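Local structure of coat protein (Papaya mosaic virus, 4DOX) at residues Leu61-Phe66 with Gln91-Val96. The protein is the viral coat protein, whose copies probably assemble around the RNA genome to build the flexible filamentous particle of papaya mosaic virus. Residues are numbered along the deposited sequence; the frame is centred on the assembly and turned at random.
Sequences LELVNF and QLASIV
Leu63 of helix 56-70 is the one residue of 61-66 within contact distance of 91-96, a segment of helix 89-98, where it meets Leu92, Ala93 and Val96. CG lies anti to the backbone N (chi1 171°), and from there the two methyls part. CD2 touches all three partners. It meets CG2 of Val96 at 3.8 Å, the two side chains reaching toward each other tip to tip. The same CD2 lies 4.3 Å from CB of Leu92 and near the backbone N of Ala93, at 3.9 Å. CD1 takes the other branch and touches CB of Ala93 at 4.2 Å. Leu92 meets Leu63 through CB, the base of its side chain. At Ala93 the leucine comes close to the backbone, consistent with the small side chain there. All four residues are buried, and the contact is wholly apolar. Leu63 also touches Leu103, and Val96 touches Phe106, both on helix 103-108. Leu92 also touches Ile87 and Met46, the latter on helix 36-48. The segment axes are 10.3 Å apart at closest approach and cross at -101°, close to perpendicular. This is near-orthogonal helix packing through a single leucine, part of the hydrophobic core of an all-helical viral coat protein.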
loop_
_atom_site.group_PDB
_atom_site.type_symbol
_atom_site.label_atom_id
_atom_site.label_comp_id
_atom_site.label_asym_id
_atom_site.label_seq_id
_atom_site.Cartn_x
_atom_site.Cartn_y
_atom_site.Cartn_z
ATOM N N LEU A 61 8.727 0.293 -2.999
ATOM C CA LEU A 61 8.363 1.731 -2.837
ATOM C C LEU A 61 8.407 2.539 -4.128
ATOM O O LEU A 61 7.798 3.605 -4.223
ATOM C CB LEU A 61 9.252 2.434 -1.826
ATOM C CG LEU A 61 8.773 2.683 -0.400
ATOM C CD1 LEU A 61 7.306 2.599 -0.262
ATOM C CD2 LEU A 61 9.430 1.671 0.456
ATOM N N GLU A 62 9.159 2.041 -5.103
ATOM C CA GLU A 62 9.229 2.696 -6.391
ATOM C C GLU A 62 7.899 2.605 -7.112
ATOM O O GLU A 62 7.482 3.561 -7.761
ATOM C CB GLU A 62 10.323 2.088 -7.239
ATOM C CG GLU A 62 11.707 2.377 -6.708
ATOM C CD GLU A 62 12.764 1.647 -7.491
ATOM O OE1 GLU A 62 12.651 1.567 -8.732
ATOM O OE2 GLU A 62 13.714 1.154 -6.853
ATOM N N LEU A 63 7.227 1.462 -6.968
ATOM C CA LEU A 63 5.911 1.278 -7.558
ATOM C C LEU A 63 4.909 2.107 -6.769
ATOM O O LEU A 63 4.037 2.783 -7.364
ATOM C CB LEU A 63 5.512 -0.197 -7.582
ATOM C CG LEU A 63 4.078 -0.576 -7.962
ATOM C CD1 LEU A 63 3.748 -0.202 -9.375
ATOM C CD2 LEU A 63 3.953 -2.036 -7.816
ATOM N N VAL A 64 5.060 2.091 -5.443
ATOM C CA VAL A 64 4.209 2.916 -4.573
ATOM C C VAL A 64 4.267 4.397 -4.928
ATOM O O VAL A 64 3.227 5.068 -5.007
ATOM C CB VAL A 64 4.538 2.713 -3.083
ATOM C CG1 VAL A 64 3.555 3.472 -2.238
ATOM C CG2 VAL A 64 4.541 1.202 -2.761
ATOM N N ASN A 65 5.474 4.909 -5.137
ATOM C CA ASN A 65 5.634 6.269 -5.573
ATOM C C ASN A 65 4.866 6.514 -6.853
ATOM O O ASN A 65 4.204 7.523 -7.003
ATOM C CB ASN A 65 7.107 6.557 -5.844
ATOM C CG ASN A 65 7.409 8.070 -5.980
ATOM O OD1 ASN A 65 7.108 8.885 -5.081
ATOM N ND2 ASN A 65 8.027 8.436 -7.091
ATOM N N PHE A 66 4.958 5.584 -7.797
ATOM C CA PHE A 66 4.361 5.803 -9.106
ATOM C C PHE A 66 2.862 5.960 -8.898
ATOM O O PHE A 66 2.244 6.834 -9.508
ATOM C CB PHE A 66 4.638 4.639 -10.069
ATOM C CG PHE A 66 3.847 4.745 -11.341
ATOM C CD1 PHE A 66 4.369 5.405 -12.448
ATOM C CD2 PHE A 66 2.540 4.251 -11.408
ATOM C CE1 PHE A 66 3.600 5.541 -13.615
ATOM C CE2 PHE A 66 1.783 4.372 -12.559
ATOM C CZ PHE A 66 2.294 5.034 -13.656
ATOM N N GLN A 91 6.160 -4.518 -14.633
ATOM C CA GLN A 91 6.465 -5.907 -14.259
ATOM C C GLN A 91 6.223 -6.163 -12.774
ATOM O O GLN A 91 5.630 -7.181 -12.407
ATOM C CB GLN A 91 7.858 -6.307 -14.686
ATOM C CG GLN A 91 7.967 -6.428 -16.199
ATOM C CD GLN A 91 9.369 -6.843 -16.662
ATOM O OE1 GLN A 91 10.253 -5.994 -16.922
ATOM N NE2 GLN A 91 9.587 -8.151 -16.727
ATOM N N LEU A 92 6.642 -5.210 -11.947
ATOM C CA LEU A 92 6.434 -5.297 -10.504
ATOM C C LEU A 92 4.961 -5.297 -10.190
ATOM O O LEU A 92 4.526 -6.072 -9.352
ATOM C CB LEU A 92 7.118 -4.149 -9.754
ATOM C CG LEU A 92 8.654 -4.091 -9.750
ATOM C CD1 LEU A 92 9.155 -2.861 -8.918
ATOM C CD2 LEU A 92 9.258 -5.424 -9.219
ATOM N N ALA A 93 4.195 -4.460 -10.893
ATOM C CA ALA A 93 2.762 -4.406 -10.735
ATOM C C ALA A 93 2.129 -5.767 -11.060
ATOM O O ALA A 93 1.164 -6.217 -10.374
ATOM C CB ALA A 93 2.172 -3.333 -11.597
ATOM N N SER A 94 2.640 -6.433 -12.091
ATOM C CA SER A 94 2.094 -7.731 -12.431
ATOM C C SER A 94 2.419 -8.748 -11.325
ATOM O O SER A 94 1.583 -9.577 -10.953
ATOM C CB SER A 94 2.621 -8.170 -13.779
ATOM O OG SER A 94 2.093 -7.337 -14.778
ATOM N N ILE A 95 3.646 -8.667 -10.797
ATOM C CA ILE A 95 4.087 -9.518 -9.720
ATOM C C ILE A 95 3.147 -9.290 -8.538
ATOM O O ILE A 95 2.647 -10.252 -7.947
ATOM C CB ILE A 95 5.538 -9.222 -9.347
ATOM C CG1 ILE A 95 6.471 -9.843 -10.365
ATOM C CG2 ILE A 95 5.868 -9.820 -8.006
ATOM C CD1 ILE A 95 7.917 -9.462 -10.161
ATOM N N VAL A 96 2.885 -8.021 -8.207
ATOM C CA VAL A 96 1.896 -7.742 -7.151
ATOM C C VAL A 96 0.565 -8.488 -7.417
ATOM O O VAL A 96 0.090 -9.254 -6.580
ATOM C CB VAL A 96 1.629 -6.217 -6.961
ATOM C CG1 VAL A 96 0.463 -5.988 -5.936
ATOM C CG2 VAL A 96 2.949 -5.453 -6.570
#